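Local coordinates for small nuclear ribonucleoprotein homolog (Pyrobaculum aerophilum, PDB 1M5Q) that probably binds RNA and assembles through an Sm fold extended by a C-terminal region into a 14-subunit particle, at the interface of chains A and B and the interface of chains A and C. Numbering follows the deposited sequence. Chains: chain A/B/C, small nuclear ribonucleoprotein homolog.

Contact 1: the interface of chains A and B. Residues chain A 29, 31, 35-37, 53-55; chain B 1, 4.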
ATOM      1  N   ALA A  29      20.902  15.777  -9.221  1.00 21.70           N
ATOM      2  CA  ALA A  29      19.564  15.805  -8.634  1.00 22.07           C
ATOM      3  C   ALA A  29      19.329  14.543  -7.822  1.00 23.87           C
ATOM      4  O   ALA A  29      19.810  13.458  -8.201  1.00 23.42           O
ATOM      5  CB  ALA A  29      18.520  15.849  -9.733  1.00 19.34           C
ATOM      6  N   ASP A  31      15.844  12.895  -5.476  1.00 22.03           N
ATOM      7  CA  ASP A  31      14.476  13.164  -5.037  1.00 22.14           C
ATOM      8  C   ASP A  31      14.120  12.337  -3.784  1.00 22.44           C
ATOM      9  O   ASP A  31      14.948  11.545  -3.293  1.00 21.20           O
ATOM     10  CB  ASP A  31      13.491  12.939  -6.199  1.00 23.37           C
ATOM     11  CG  ASP A  31      13.428  11.483  -6.704  1.00 23.86           C
ATOM     12  OD1 ASP A  31      13.926  10.552  -6.053  1.00 24.15           O
ATOM     13  OD2 ASP A  31      12.818  11.249  -7.783  1.00 25.06           O
ATOM     14  N   ASN A  35      15.879   8.582  -6.438  1.00 21.09           N
ATOM     15  CA  ASN A  35      16.244   8.414  -7.834  1.00 23.25           C
ATOM     16  C   ASN A  35      17.382   9.424  -7.838  1.00 23.61           C
ATOM     17  O   ASN A  35      17.323  10.411  -7.077  1.00 20.11           O
ATOM     18  CB  ASN A  35      15.152   8.919  -8.754  1.00 21.00           C
ATOM     19  CG  ASN A  35      14.020   7.923  -8.868  1.00 23.01           C
ATOM     20  OD1 ASN A  35      14.284   6.738  -9.070  1.00 20.57           O
ATOM     21  ND2 ASN A  35      12.759   8.387  -8.723  1.00 19.51           N
ATOM     22  N   ILE A  36      18.375   9.211  -8.703  1.00 24.04           N
ATOM     23  CA  ILE A  36      19.558  10.078  -8.773  1.00 24.25           C
ATOM     24  C   ILE A  36      19.853  10.466 -10.224  1.00 23.62           C
ATOM     25  O   ILE A  36      19.707   9.646 -11.125  1.00 21.37           O
ATOM     26  CB  ILE A  36      20.805   9.299  -8.264  1.00 27.11           C
ATOM     27  CG1 ILE A  36      20.667   8.975  -6.780  1.00 26.48           C
ATOM     28  CG2 ILE A  36      22.096  10.070  -8.602  1.00 26.13           C
ATOM     29  CD1 ILE A  36      20.668  10.194  -5.945  1.00 29.03           C
ATOM     30  N   VAL A  37      20.249  11.713 -10.448  1.00 22.55           N
ATOM     31  CA  VAL A  37      20.648  12.164 -11.774  1.00 21.24           C
ATOM     32  C   VAL A  37      22.129  12.563 -11.624  1.00 22.37           C
ATOM     33  O   VAL A  37      22.529  13.215 -10.653  1.00 23.33           O
ATOM     34  CB  VAL A  37      19.854  13.386 -12.282  1.00 19.63           C
ATOM     35  CG1 VAL A  37      20.294  13.771 -13.758  1.00 15.66           C
ATOM     36  CG2 VAL A  37      18.408  13.056 -12.263  1.00 20.91           C
ATOM     37  N   PHE A  53      20.291   9.127 -15.708  1.00 20.28           N
ATOM     38  CA  PHE A  53      19.072   9.076 -14.879  1.00 21.13           C
ATOM     39  C   PHE A  53      18.982   7.668 -14.323  1.00 19.79           C
ATOM     40  O   PHE A  53      18.648   6.728 -15.054  1.00 19.92           O
ATOM     41  CB  PHE A  53      17.867   9.383 -15.777  1.00 21.78           C
ATOM     42  CG  PHE A  53      17.966  10.720 -16.473  1.00 22.54           C
ATOM     43  CD1 PHE A  53      18.331  10.808 -17.831  1.00 23.05           C
ATOM     44  CD2 PHE A  53      17.700  11.893 -15.779  1.00 23.00           C
ATOM     45  CE1 PHE A  53      18.423  12.043 -18.477  1.00 22.63           C
ATOM     46  CE2 PHE A  53      17.792  13.150 -16.413  1.00 25.58           C
ATOM     47  CZ  PHE A  53      18.158  13.224 -17.783  1.00 24.50           C
ATOM     48  N   ILE A  54      19.295   7.540 -13.042  1.00 19.66           N
ATOM     49  CA  ILE A  54      19.366   6.264 -12.368  1.00 21.89           C
ATOM     50  C   ILE A  54      18.158   5.971 -11.502  1.00 21.63           C
ATOM     51  O   ILE A  54      17.902   6.704 -10.533  1.00 21.93           O
ATOM     52  CB  ILE A  54      20.648   6.213 -11.463  1.00 22.18           C
ATOM     53  CG1 ILE A  54      21.883   6.642 -12.269  1.00 22.67           C
ATOM     54  CG2 ILE A  54      20.891   4.803 -10.932  1.00 20.59           C
ATOM     55  CD1 ILE A  54      23.219   6.573 -11.425  1.00 21.93           C
HETATM   56  N   MSE A  55      17.461   4.880 -11.827  1.00 19.70           N
HETATM   57  CA  MSE A  55      16.255   4.455 -11.099  1.00 21.43           C
HETATM   58  C   MSE A  55      16.629   3.934  -9.711  1.00 22.16           C
HETATM   59  O   MSE A  55      17.469   3.030  -9.567  1.00 18.57           O
HETATM   60  CB  MSE A  55      15.544   3.344 -11.867  1.00 20.87           C
HETATM   61  CG  MSE A  55      15.266   3.730 -13.297  1.00 22.07           C
HETATM   62 SE   MSE A  55      13.703   4.861 -13.570  0.77 25.15          SE
HETATM   63  CE  MSE A  55      12.257   3.580 -13.746  1.00 23.28           C
TER
ATOM     64  N   PHE B   1      12.669  11.655 -11.914  1.00 25.33           N
ATOM     65  CA  PHE B   1      13.134  12.560 -12.982  1.00 24.26           C
ATOM     66  C   PHE B   1      12.157  12.573 -14.141  1.00 24.99           C
ATOM     67  O   PHE B   1      12.536  12.748 -15.304  1.00 26.50           O
ATOM     68  CB  PHE B   1      14.573  12.195 -13.431  1.00 23.92           C
ATOM     69  CG  PHE B   1      14.862  10.730 -13.423  1.00 22.03           C
ATOM     70  CD1 PHE B   1      14.185   9.873 -14.293  1.00 21.64           C
ATOM     71  CD2 PHE B   1      15.801  10.194 -12.535  1.00 23.38           C
ATOM     72  CE1 PHE B   1      14.435   8.493 -14.289  1.00 22.38           C
ATOM     73  CE2 PHE B   1      16.066   8.779 -12.520  1.00 23.86           C
ATOM     74  CZ  PHE B   1      15.376   7.950 -13.401  1.00 23.08           C
ATOM     75  N   GLU B   4      12.554  15.858 -15.998  1.00 25.03           N
ATOM     76  CA  GLU B   4      13.744  15.947 -16.825  1.00 25.95           C
ATOM     77  C   GLU B   4      13.583  15.125 -18.093  1.00 25.37           C
ATOM     78  O   GLU B   4      13.984  15.591 -19.191  1.00 27.23           O
ATOM     79  CB  GLU B   4      14.996  15.467 -16.085  1.00 26.30           C
ATOM     80  CG  GLU B   4      15.508  16.466 -15.094  1.00 31.85           C
ATOM     81  CD  GLU B   4      14.921  16.308 -13.671  1.00 34.93           C
ATOM     82  OE1 GLU B   4      13.751  15.864 -13.485  1.00 35.25           O
ATOM     83  OE2 GLU B   4      15.669  16.660 -12.734  1.00 37.43           O
TER
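The benzyl CB of A:Phe53 sits squarely over one face of the B:Phe1 ring, 3.6 Å from its centroid, a CH-pi contact. With CG anti to its carbonyl carbon (chi1 -58°), A:Phe53 brings its ring edge to face with B:Phe1, the planes 59° apart. At the far end A:Met55 crosses at about a right angle; its SE, selenium in place of the natural sulfur, touches CZ of B:Phe1 at 3.5 Å, a spot suited to a long, flexible thioether. Two groups meet the CD2–CE2 side: CG2 of branched A:Val37, 3.9 Å from CD2 of B:Phe1 and tilted toward the A:Phe53 face, and CB of A:Asn35, from the other face toward the rim. The A:Ile54 carbonyl carbon lies in plane at the ring edge, its O 3.4 Å from CE2 of B:Phe1. CB of B:Glu4 meets CE2 of A:Phe53 at 3.6 Å. An alanine in place of B:Phe1 would probably open a gap against A:Phe53, A:Met55 and A:Val37. In the second shell, A:Asp31 fixes A:Asn35: its OD2 takes ND2 on the syn lone pair, its OD1 the backbone N from above the carboxylate plane. Both belong to the Sm1 motif, whose asparagine typically contacts an RNA base, so the RNA pocket is probably near. Strands 36-38 and 51-54 of the Sm fold line the ring, strand 22-30 sets A:Ala29 beside B:Glu4, and chain B's start, ahead of helix 2-6, plugs the socket.

Contact 2: the interface of chains A and B. Residues chain A 23, 48-52; chain B 14, 62-65.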
ATOM      1  N   TYR A  23      28.863   4.147 -11.867  1.00 26.15           N
ATOM      2  CA  TYR A  23      28.937   5.441 -12.525  1.00 26.27           C
ATOM      3  C   TYR A  23      29.557   6.486 -11.618  1.00 27.94           C
ATOM      4  O   TYR A  23      29.283   6.505 -10.418  1.00 26.95           O
ATOM      5  CB  TYR A  23      27.547   5.899 -12.973  1.00 23.88           C
ATOM      6  CG  TYR A  23      27.133   5.177 -14.229  1.00 23.28           C
ATOM      7  CD1 TYR A  23      27.387   5.738 -15.468  1.00 22.85           C
ATOM      8  CD2 TYR A  23      26.598   3.867 -14.170  1.00 22.16           C
ATOM      9  CE1 TYR A  23      27.124   5.020 -16.632  1.00 24.33           C
ATOM     10  CE2 TYR A  23      26.333   3.142 -15.304  1.00 22.00           C
ATOM     11  CZ  TYR A  23      26.604   3.729 -16.554  1.00 24.60           C
ATOM     12  OH  TYR A  23      26.376   3.036 -17.734  1.00 23.28           O
ATOM     13  N   LYS A  48      31.270   8.110 -21.586  1.00 30.53           N
ATOM     14  CA  LYS A  48      30.835   9.386 -21.017  1.00 31.36           C
ATOM     15  C   LYS A  48      29.420   9.821 -21.373  1.00 29.98           C
ATOM     16  O   LYS A  48      28.996   9.714 -22.518  1.00 27.93           O
ATOM     17  CB  LYS A  48      31.807  10.495 -21.410  1.00 33.43           C
ATOM     18  CG  LYS A  48      33.112  10.369 -20.688  1.00 36.65           C
ATOM     19  CD  LYS A  48      34.031  11.564 -20.865  1.00 41.39           C
ATOM     20  CE  LYS A  48      35.125  11.551 -19.778  1.00 42.53           C
ATOM     21  NZ  LYS A  48      35.572  10.142 -19.463  1.00 43.83           N
ATOM     22  N   PHE A  49      28.696  10.334 -20.384  1.00 27.88           N
ATOM     23  CA  PHE A  49      27.333  10.776 -20.616  1.00 26.84           C
ATOM     24  C   PHE A  49      27.087  12.143 -19.993  1.00 26.18           C
ATOM     25  O   PHE A  49      27.488  12.407 -18.845  1.00 27.67           O
ATOM     26  CB  PHE A  49      26.294   9.763 -20.041  1.00 26.09           C
ATOM     27  CG  PHE A  49      26.367   8.381 -20.658  1.00 27.74           C
ATOM     28  CD1 PHE A  49      27.182   7.410 -20.116  1.00 29.35           C
ATOM     29  CD2 PHE A  49      25.678   8.087 -21.823  1.00 29.94           C
ATOM     30  CE1 PHE A  49      27.320   6.154 -20.734  1.00 30.76           C
ATOM     31  CE2 PHE A  49      25.806   6.814 -22.464  1.00 31.98           C
ATOM     32  CZ  PHE A  49      26.632   5.862 -21.907  1.00 30.98           C
ATOM     33  N   ASN A  50      26.404  12.995 -20.751  1.00 24.78           N
ATOM     34  CA  ASN A  50      26.051  14.312 -20.299  1.00 24.96           C
ATOM     35  C   ASN A  50      25.097  14.101 -19.087  1.00 26.30           C
ATOM     36  O   ASN A  50      25.211  14.810 -18.065  1.00 26.16           O
ATOM     37  CB  ASN A  50      25.320  15.064 -21.425  1.00 27.07           C
ATOM     38  CG  ASN A  50      24.953  16.491 -21.024  1.00 28.75           C
ATOM     39  OD1 ASN A  50      23.781  16.826 -20.893  1.00 34.50           O
ATOM     40  ND2 ASN A  50      25.958  17.329 -20.808  1.00 29.48           N
ATOM     41  N   ARG A  51      24.147  13.173 -19.226  1.00 23.56           N
ATOM     42  CA  ARG A  51      23.242  12.858 -18.109  1.00 26.12           C
ATOM     43  C   ARG A  51      22.965  11.368 -17.988  1.00 24.95           C
ATOM     44  O   ARG A  51      22.856  10.655 -19.014  1.00 22.78           O
ATOM     45  CB  ARG A  51      21.899  13.579 -18.230  1.00 25.78           C
ATOM     46  CG  ARG A  51      22.018  15.076 -18.080  1.00 27.86           C
ATOM     47  CD  ARG A  51      22.101  15.538 -16.656  1.00 27.14           C
ATOM     48  NE  ARG A  51      22.039  17.000 -16.628  1.00 31.18           N
ATOM     49  CZ  ARG A  51      23.030  17.806 -17.009  1.00 30.65           C
ATOM     50  NH1 ARG A  51      24.176  17.293 -17.444  1.00 29.99           N
ATOM     51  NH2 ARG A  51      22.875  19.125 -16.965  1.00 28.83           N
ATOM     52  N   VAL A  52      22.895  10.909 -16.727  1.00 21.84           N
ATOM     53  CA  VAL A  52      22.566   9.532 -16.417  1.00 20.95           C
ATOM     54  C   VAL A  52      21.477   9.581 -15.325  1.00 21.11           C
ATOM     55  O   VAL A  52      21.726  10.055 -14.204  1.00 21.88           O
ATOM     56  CB  VAL A  52      23.776   8.747 -15.918  1.00 20.62           C
ATOM     57  CG1 VAL A  52      23.335   7.351 -15.472  1.00 18.21           C
ATOM     58  CG2 VAL A  52      24.847   8.651 -17.086  1.00 25.21           C
TER
ATOM     59  N   GLN B  14      19.572   6.404 -24.402  1.00 25.40           N
ATOM     60  CA  GLN B  14      19.936   5.007 -24.250  1.00 25.13           C
ATOM     61  C   GLN B  14      19.233   4.501 -22.969  1.00 26.23           C
ATOM     62  O   GLN B  14      19.256   5.196 -21.937  1.00 24.89           O
ATOM     63  CB  GLN B  14      21.438   4.913 -24.072  1.00 26.03           C
ATOM     64  CG  GLN B  14      21.917   3.552 -23.906  1.00 31.13           C
ATOM     65  CD  GLN B  14      23.417   3.488 -23.828  1.00 32.19           C
ATOM     66  OE1 GLN B  14      24.017   3.747 -22.769  1.00 35.15           O
ATOM     67  NE2 GLN B  14      24.036   3.151 -24.936  1.00 29.97           N
ATOM     68  N   ILE B  62      18.773   5.561 -17.722  1.00 22.17           N
ATOM     69  CA  ILE B  62      18.521   6.197 -18.997  1.00 22.18           C
ATOM     70  C   ILE B  62      19.648   7.200 -19.200  1.00 24.60           C
ATOM     71  O   ILE B  62      19.929   8.006 -18.301  1.00 25.34           O
ATOM     72  CB  ILE B  62      17.169   6.879 -18.969  1.00 21.35           C
ATOM     73  CG1 ILE B  62      16.139   5.758 -18.817  1.00 24.14           C
ATOM     74  CG2 ILE B  62      16.883   7.630 -20.312  1.00 17.75           C
ATOM     75  CD1 ILE B  62      14.817   6.180 -18.342  1.00 25.66           C
ATOM     76  N   ASP B  63      20.311   7.143 -20.363  1.00 25.85           N
ATOM     77  CA  ASP B  63      21.458   8.008 -20.612  1.00 25.51           C
ATOM     78  C   ASP B  63      21.350   8.906 -21.812  1.00 26.23           C
ATOM     79  O   ASP B  63      20.830   8.526 -22.843  1.00 24.33           O
ATOM     80  CB  ASP B  63      22.716   7.191 -20.770  1.00 26.65           C
ATOM     81  CG  ASP B  63      22.783   6.030 -19.820  1.00 31.05           C
ATOM     82  OD1 ASP B  63      22.447   6.232 -18.623  1.00 31.22           O
ATOM     83  OD2 ASP B  63      23.182   4.906 -20.277  1.00 32.10           O
ATOM     84  N   SER B  64      21.847  10.125 -21.664  1.00 25.08           N
ATOM     85  CA  SER B  64      21.785  11.046 -22.774  1.00 27.65           C
ATOM     86  C   SER B  64      23.188  11.621 -22.980  1.00 28.44           C
ATOM     87  O   SER B  64      23.917  11.897 -22.011  1.00 27.59           O
ATOM     88  CB  SER B  64      20.815  12.178 -22.485  1.00 25.96           C
ATOM     89  OG  SER B  64      20.883  13.135 -23.515  1.00 25.54           O
ATOM     90  N   THR B  65      23.575  11.758 -24.238  1.00 28.12           N
ATOM     91  CA  THR B  65      24.879  12.318 -24.534  1.00 30.39           C
ATOM     92  C   THR B  65      24.689  13.699 -25.103  1.00 31.84           C
ATOM     93  O   THR B  65      25.660  14.306 -25.584  1.00 35.19           O
ATOM     94  CB  THR B  65      25.675  11.455 -25.580  1.00 30.63           C
ATOM     95  OG1 THR B  65      24.867  11.265 -26.734  1.00 27.54           O
ATOM     96  CG2 THR B  65      26.027  10.095 -25.010  1.00 29.19           C
TER
HETATM   97  O   HOH W   1      20.890  15.360 -21.500  1.00 34.46           O
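Strand 51-54 of chain A runs antiparallel to strand 59-64 of chain B, with A:Arg51 and B:Ser64 exchanging nearly straight backbone hydrogen bonds, A:Arg51 N to B:Ser64 O at 3.1 Å and B:Ser64 N to A:Arg51 O at 2.9 Å. This edge-to-edge strand pairing is the classic way Sm-fold subunits join into a ring. A:Val52 faces B:Asp63 in the next bridge, and its CG1 lies alongside OD1 of the carboxylate, 3.5 Å away. Just before the pairing, A:Asn50 adopts a helical backbone and interrupts the strand; within chain A its carbonyl O accepts NH1 of A:Arg51 at 2.8 Å, from above the carbonyl plane. The broad ring of A:Phe49, its CG anti to the carbonyl carbon (chi1 -61°), covers CB of B:Asp63, which CD2 of A:Phe49 meets at 3.3 Å, and the methyl of B:Thr65, whose CG2 lies 3.8 Å from the same CD2. Oxygens keep toward its rim: OD2 of B:Asp63 stands off-centre over one face, and the extended B:Gln14 brings its amide OE1 to the ring tip, 3.5 Å from CZ of A:Phe49. Small, polar B:Ser64 points its hydroxyl OG at water 1, 3.0 Å away, which also touches OD1 of A:Asn50.

Contact 3: the interface of chains A and C. Residues chain A 91-92, 94, 102; chain C 107-108, 119, 123.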
ATOM      1  N   GLU A  91      19.099  31.113   4.791  1.00 21.55           N
ATOM      2  CA  GLU A  91      19.379  32.258   3.959  1.00 22.95           C
ATOM      3  C   GLU A  91      20.880  32.573   3.918  1.00 25.05           C
ATOM      4  O   GLU A  91      21.418  32.936   2.842  1.00 25.35           O
ATOM      5  CB  GLU A  91      18.546  33.467   4.429  1.00 23.48           C
ATOM      6  CG  GLU A  91      16.977  33.239   4.361  1.00 20.94           C
ATOM      7  CD  GLU A  91      16.413  32.638   5.627  1.00 22.78           C
ATOM      8  OE1 GLU A  91      17.119  31.816   6.260  1.00 21.23           O
ATOM      9  OE2 GLU A  91      15.254  32.973   5.983  1.00 25.09           O
ATOM     10  N   THR A  92      21.572  32.378   5.047  1.00 23.97           N
ATOM     11  CA  THR A  92      22.999  32.659   5.074  1.00 25.28           C
ATOM     12  C   THR A  92      23.898  31.444   5.364  1.00 26.64           C
ATOM     13  O   THR A  92      25.130  31.592   5.433  1.00 26.25           O
ATOM     14  CB  THR A  92      23.308  33.818   6.083  1.00 26.79           C
ATOM     15  OG1 THR A  92      22.752  33.505   7.379  1.00 26.25           O
ATOM     16  CG2 THR A  92      22.632  35.160   5.597  1.00 24.93           C
ATOM     17  N   VAL A  94      24.099  29.669   8.158  1.00 23.96           N
ATOM     18  CA  VAL A  94      24.723  29.949   9.433  1.00 25.05           C
ATOM     19  C   VAL A  94      23.898  29.251  10.551  1.00 23.92           C
ATOM     20  O   VAL A  94      22.750  28.937  10.353  1.00 23.19           O
ATOM     21  CB  VAL A  94      24.755  31.508   9.461  1.00 26.14           C
ATOM     22  CG1 VAL A  94      23.785  32.075  10.450  1.00 25.25           C
ATOM     23  CG2 VAL A  94      26.183  31.986   9.493  1.00 28.79           C
ATOM     24  N   ARG A 102      27.215  33.058  16.557  1.00 24.11           N
ATOM     25  CA  ARG A 102      26.914  32.724  15.162  1.00 24.91           C
ATOM     26  C   ARG A 102      28.022  31.787  14.662  1.00 25.50           C
ATOM     27  O   ARG A 102      29.198  32.086  14.830  1.00 28.04           O
ATOM     28  CB  ARG A 102      26.894  34.046  14.360  1.00 24.84           C
ATOM     29  CG  ARG A 102      26.938  33.934  12.817  1.00 28.72           C
ATOM     30  CD  ARG A 102      27.019  35.340  12.170  1.00 29.22           C
ATOM     31  NE  ARG A 102      26.511  35.407  10.781  1.00 30.90           N
ATOM     32  CZ  ARG A 102      27.184  35.036   9.683  1.00 32.30           C
ATOM     33  NH1 ARG A 102      28.429  34.552   9.766  1.00 32.82           N
ATOM     34  NH2 ARG A 102      26.623  35.171   8.488  1.00 32.35           N
TER
ATOM     35  N   GLY C 107      18.440  35.843   0.588  1.00 24.42           N
ATOM     36  CA  GLY C 107      19.836  35.766   0.993  1.00 23.44           C
ATOM     37  C   GLY C 107      20.745  36.795   0.364  1.00 22.93           C
ATOM     38  O   GLY C 107      20.321  37.640  -0.441  1.00 23.64           O
ATOM     39  N   VAL C 108      22.018  36.691   0.699  1.00 24.29           N
ATOM     40  CA  VAL C 108      23.024  37.635   0.211  1.00 23.07           C
ATOM     41  C   VAL C 108      24.011  37.003  -0.773  1.00 24.87           C
ATOM     42  O   VAL C 108      24.568  35.933  -0.517  1.00 24.31           O
ATOM     43  CB  VAL C 108      23.854  38.220   1.448  1.00 23.74           C
ATOM     44  CG1 VAL C 108      25.014  39.116   0.972  1.00 24.35           C
ATOM     45  CG2 VAL C 108      22.916  38.998   2.416  1.00 20.19           C
ATOM     46  N   LYS C 119      25.133  40.012   5.611  1.00 20.16           N
ATOM     47  CA  LYS C 119      24.541  38.813   6.157  1.00 22.25           C
ATOM     48  C   LYS C 119      24.172  39.014   7.631  1.00 21.67           C
ATOM     49  O   LYS C 119      23.141  38.539   8.067  1.00 21.88           O
ATOM     50  CB  LYS C 119      25.477  37.614   6.001  1.00 22.50           C
ATOM     51  CG  LYS C 119      25.654  37.176   4.577  1.00 23.74           C
ATOM     52  CD  LYS C 119      26.717  36.110   4.592  1.00 24.66           C
ATOM     53  CE  LYS C 119      27.170  35.704   3.243  1.00 26.45           C
ATOM     54  NZ  LYS C 119      28.198  34.586   3.532  1.00 30.61           N
ATOM     55  N   GLU C 123      20.400  38.660   9.119  1.00 20.63           N
ATOM     56  CA  GLU C 123      20.089  37.839  10.274  1.00 23.68           C
ATOM     57  C   GLU C 123      19.385  38.663  11.368  1.00 27.76           C
ATOM     58  O   GLU C 123      18.395  38.193  11.953  1.00 26.56           O
ATOM     59  CB  GLU C 123      21.369  37.208  10.797  1.00 25.31           C
ATOM     60  CG  GLU C 123      21.861  35.993   9.951  1.00 23.08           C
ATOM     61  CD  GLU C 123      23.391  35.878   9.892  1.00 24.37           C
ATOM     62  OE1 GLU C 123      24.050  36.240  10.890  1.00 26.58           O
ATOM     63  OE2 GLU C 123      23.936  35.429   8.844  1.00 23.02           O
TER
HETATM   64  O   HOH W   2      27.901  32.589   5.753  1.00 32.12           O
HETATM   65  O   HOH W   3      23.679  34.354   2.223  1.00 36.77           O
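OE2 of C:Glu123 is gripped by two donors of chain A: the hydroxyl OG1 of A:Thr92 at 2.7 Å and NH2 of A:Arg102, also at 2.7 Å. The arginine binds the carboxylate side-on, and its NE completes a salt bridge to OE1 of C:Glu123 at 2.6 Å. Both carboxylate oxygens offer their syn lone pairs to the arginine, and the guanidinium and carboxylate planes lie 25° apart, whereas A:Thr92 comes in on the anti side of OE2, somewhat out of plane. Arginine suits this place because its paired N-H groups match the two oxygens; the extended chain, with CG anti to the backbone N (chi1 166°), brings the guanidinium edge against the carboxylate. A:Val94 lays CG2 on a face of the guanidinium, while CG1 meets the glutamate tip to tip. The carboxylate would be expected to stay ionised beside this positive group. C:Lys119, one helical turn away, slides past A:Thr92, its CG 3.8 Å from the threonine CG2; its long reach brings NZ to water 2, which links it to the A:Thr92 carbonyl. Water 3 joins O of A:Glu91 (2.7 Å) to backbone atoms of C:Val108. The site ties helix 113-127 of chain C to the sheet of chain A's C-terminal region, an added interface that probably helps hold the 14-mer together.

Contacts 1 and 2 lie on one A–B interface, their C-alpha centres about 11 Å apart, and share strand 51-54 of chain A: A:Phe53 serves the first, A:Arg51 and A:Val52 the second. One strand thus pairs through its backbone while also packing against the neighbour's N-terminus, so that strand pairing and N-terminal packing probably reinforce each other. Contact 3 stands about 30 Å from contact 1 and 37 Å from contact 2, centre to centre, uses none of these elements and joins a different partner, chain C, through the C-terminal region. Chain A therefore engages two neighbours through separate surfaces, which is consistent with assembly of the 14-mer.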